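Local coordinates for sensory transduction histidine kinase, putative (Borrelia burgdorferi, PDB 5BWJ), which probably works as a membrane hybrid histidine kinase, phosphorylating itself from ATP, with this periplasmic Venus flytrap domain as its small-molecule sensor, at residues B[140-144]-B[161-166]. Numbering follows the deposited sequence.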
loop_
_atom_site.group_PDB
_atom_site.type_symbol
_atom_site.label_atom_id
_atom_site.label_comp_id
_atom_site.label_asym_id
_atom_site.label_seq_id
_atom_site.Cartn_x
_atom_site.Cartn_y
_atom_site.Cartn_z
ATOM N N SER B 140 1.979 16.648 -0.529
ATOM C CA SER B 140 2.414 15.722 -1.570
ATOM C C SER B 140 2.337 16.345 -2.960
ATOM O O SER B 140 3.251 16.187 -3.768
ATOM C CB SER B 140 1.573 14.442 -1.534
ATOM O OG SER B 140 1.775 13.732 -0.326
ATOM N N GLN B 141 1.244 17.047 -3.235
ATOM C CA GLN B 141 1.046 17.670 -4.539
ATOM C C GLN B 141 2.157 18.668 -4.849
ATOM O O GLN B 141 2.728 18.657 -5.941
ATOM C CB GLN B 141 -0.315 18.361 -4.590
ATOM C CG GLN B 141 -0.630 19.029 -5.909
ATOM C CD GLN B 141 -2.091 19.410 -6.011
ATOM O OE1 GLN B 141 -2.969 18.548 -5.973
ATOM N NE2 GLN B 141 -2.361 20.706 -6.121
ATOM N N GLU B 142 2.461 19.529 -3.885
ATOM C CA GLU B 142 3.538 20.497 -4.047
ATOM C C GLU B 142 4.873 19.786 -4.222
ATOM O O GLU B 142 5.707 20.199 -5.028
ATOM C CB GLU B 142 3.597 21.439 -2.844
ATOM C CG GLU B 142 4.775 22.406 -2.863
ATOM C CD GLU B 142 4.826 23.280 -1.627
ATOM O OE1 GLU B 142 3.769 23.468 -0.988
ATOM O OE2 GLU B 142 5.924 23.771 -1.288
ATOM N N LEU B 143 5.067 18.715 -3.459
ATOM C CA LEU B 143 6.327 17.983 -3.468
ATOM C C LEU B 143 6.610 17.373 -4.833
ATOM O O LEU B 143 7.704 17.526 -5.377
ATOM C CB LEU B 143 6.315 16.884 -2.402
ATOM C CG LEU B 143 7.545 15.972 -2.378
ATOM C CD1 LEU B 143 8.816 16.781 -2.153
ATOM C CD2 LEU B 143 7.397 14.902 -1.307
ATOM N N VAL B 144 5.622 16.676 -5.382
ATOM C CA VAL B 144 5.799 16.002 -6.660
ATOM C C VAL B 144 5.928 17.025 -7.788
ATOM O O VAL B 144 6.628 16.785 -8.773
ATOM C CB VAL B 144 4.634 15.040 -6.948
ATOM C CG1 VAL B 144 4.823 14.358 -8.286
ATOM C CG2 VAL B 144 4.536 13.990 -5.854
ATOM N N THR B 161 1.553 6.931 -2.342
ATOM C CA THR B 161 0.881 8.209 -2.582
ATOM C C THR B 161 1.649 9.114 -3.542
ATOM O O THR B 161 1.069 9.661 -4.483
ATOM C CB THR B 161 0.651 8.977 -1.266
ATOM O OG1 THR B 161 -0.094 8.159 -0.358
ATOM C CG2 THR B 161 -0.125 10.272 -1.521
ATOM N N LEU B 162 2.944 9.290 -3.298
ATOM C CA LEU B 162 3.751 10.156 -4.150
ATOM C C LEU B 162 3.800 9.599 -5.563
ATOM O O LEU B 162 3.764 10.346 -6.544
ATOM C CB LEU B 162 5.165 10.305 -3.589
ATOM C CG LEU B 162 5.279 10.963 -2.213
ATOM C CD1 LEU B 162 6.740 11.130 -1.843
ATOM C CD2 LEU B 162 4.557 12.309 -2.171
ATOM N N HIS B 163 3.869 8.278 -5.656
ATOM C CA HIS B 163 3.913 7.604 -6.940
ATOM C C HIS B 163 2.589 7.747 -7.683
ATOM O O HIS B 163 2.570 7.967 -8.894
ATOM C CB HIS B 163 4.246 6.128 -6.753
ATOM C CG HIS B 163 4.462 5.400 -8.039
ATOM N ND1 HIS B 163 5.701 5.295 -8.631
ATOM C CD2 HIS B 163 3.595 4.761 -8.858
ATOM C CE1 HIS B 163 5.591 4.612 -9.756
ATOM N NE2 HIS B 163 4.323 4.278 -9.917
ATOM N N TYR B 164 1.486 7.615 -6.953
ATOM C CA TYR B 164 0.164 7.752 -7.548
ATOM C C TYR B 164 -0.024 9.132 -8.173
ATOM O O TYR B 164 -0.438 9.247 -9.326
ATOM C CB TYR B 164 -0.934 7.514 -6.509
ATOM C CG TYR B 164 -2.275 8.057 -6.951
ATOM C CD1 TYR B 164 -3.070 7.353 -7.845
ATOM C CD2 TYR B 164 -2.738 9.282 -6.489
ATOM C CE1 TYR B 164 -4.293 7.849 -8.265
ATOM C CE2 TYR B 164 -3.961 9.787 -6.902
ATOM C CZ TYR B 164 -4.733 9.066 -7.789
ATOM O OH TYR B 164 -5.950 9.560 -8.202
ATOM N N ILE B 165 0.275 10.173 -7.400
ATOM C CA ILE B 165 0.064 11.547 -7.846
ATOM C C ILE B 165 0.874 11.836 -9.104
ATOM O O ILE B 165 0.335 12.331 -10.090
ATOM C CB ILE B 165 0.437 12.562 -6.746
ATOM C CG1 ILE B 165 -0.469 12.373 -5.529
ATOM C CG2 ILE B 165 0.300 13.998 -7.261
ATOM C CD1 ILE B 165 -0.002 13.107 -4.292
ATOM N N ALA B 166 2.165 11.520 -9.065
ATOM C CA ALA B 166 3.040 11.729 -10.214
ATOM C C ALA B 166 2.534 10.983 -11.442
ATOM O O ALA B 166 2.519 11.522 -12.548
ATOM C CB ALA B 166 4.455 11.287 -9.887
#
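Val144 and Leu162 fill each other's hollows where helices 140-148 and 161-169 meet in a lobe of the Venus flytrap fold. The first helix is the crossover of a beta-alpha-beta unit, linking strands 134-137 and 154-156, which flank strand 114-117; the second follows directly after strand 154-156. The short segments cross at -67°, their axes 9.6 Å apart at closest approach, and the join is van der Waals packing, with no hydrogen bond across it.

Val144 is the bump on one side. Its two methyls touch successive turns of the other helix: CG2 lies 3.8 Å from Leu162 O, with Ile165 CB a little farther off, while CG1, swung anti to the backbone N (chi1 179°), presses on Ala166 CB. Leu162 answers from the opposite helix. Its CD2 enters a three-sided hollow between Ser140, Leu143 and Val144, 3.6 Å from Ser140 OG and 4.0 Å from Val144 CG2, and the other branch, CD1, lies against Leu143 CD2 at 3.9 Å. Leu143 and Val144 also pack on Ile155 of strand 154-156.

Ser140 contributes little bulk, but its hydroxyl is hydrogen-bonded to Asp14 OD2. Ser140 CB takes the end of Ile165, whose CD1 comes within 3.4 Å of it, a squeezed carbon-carbon contact.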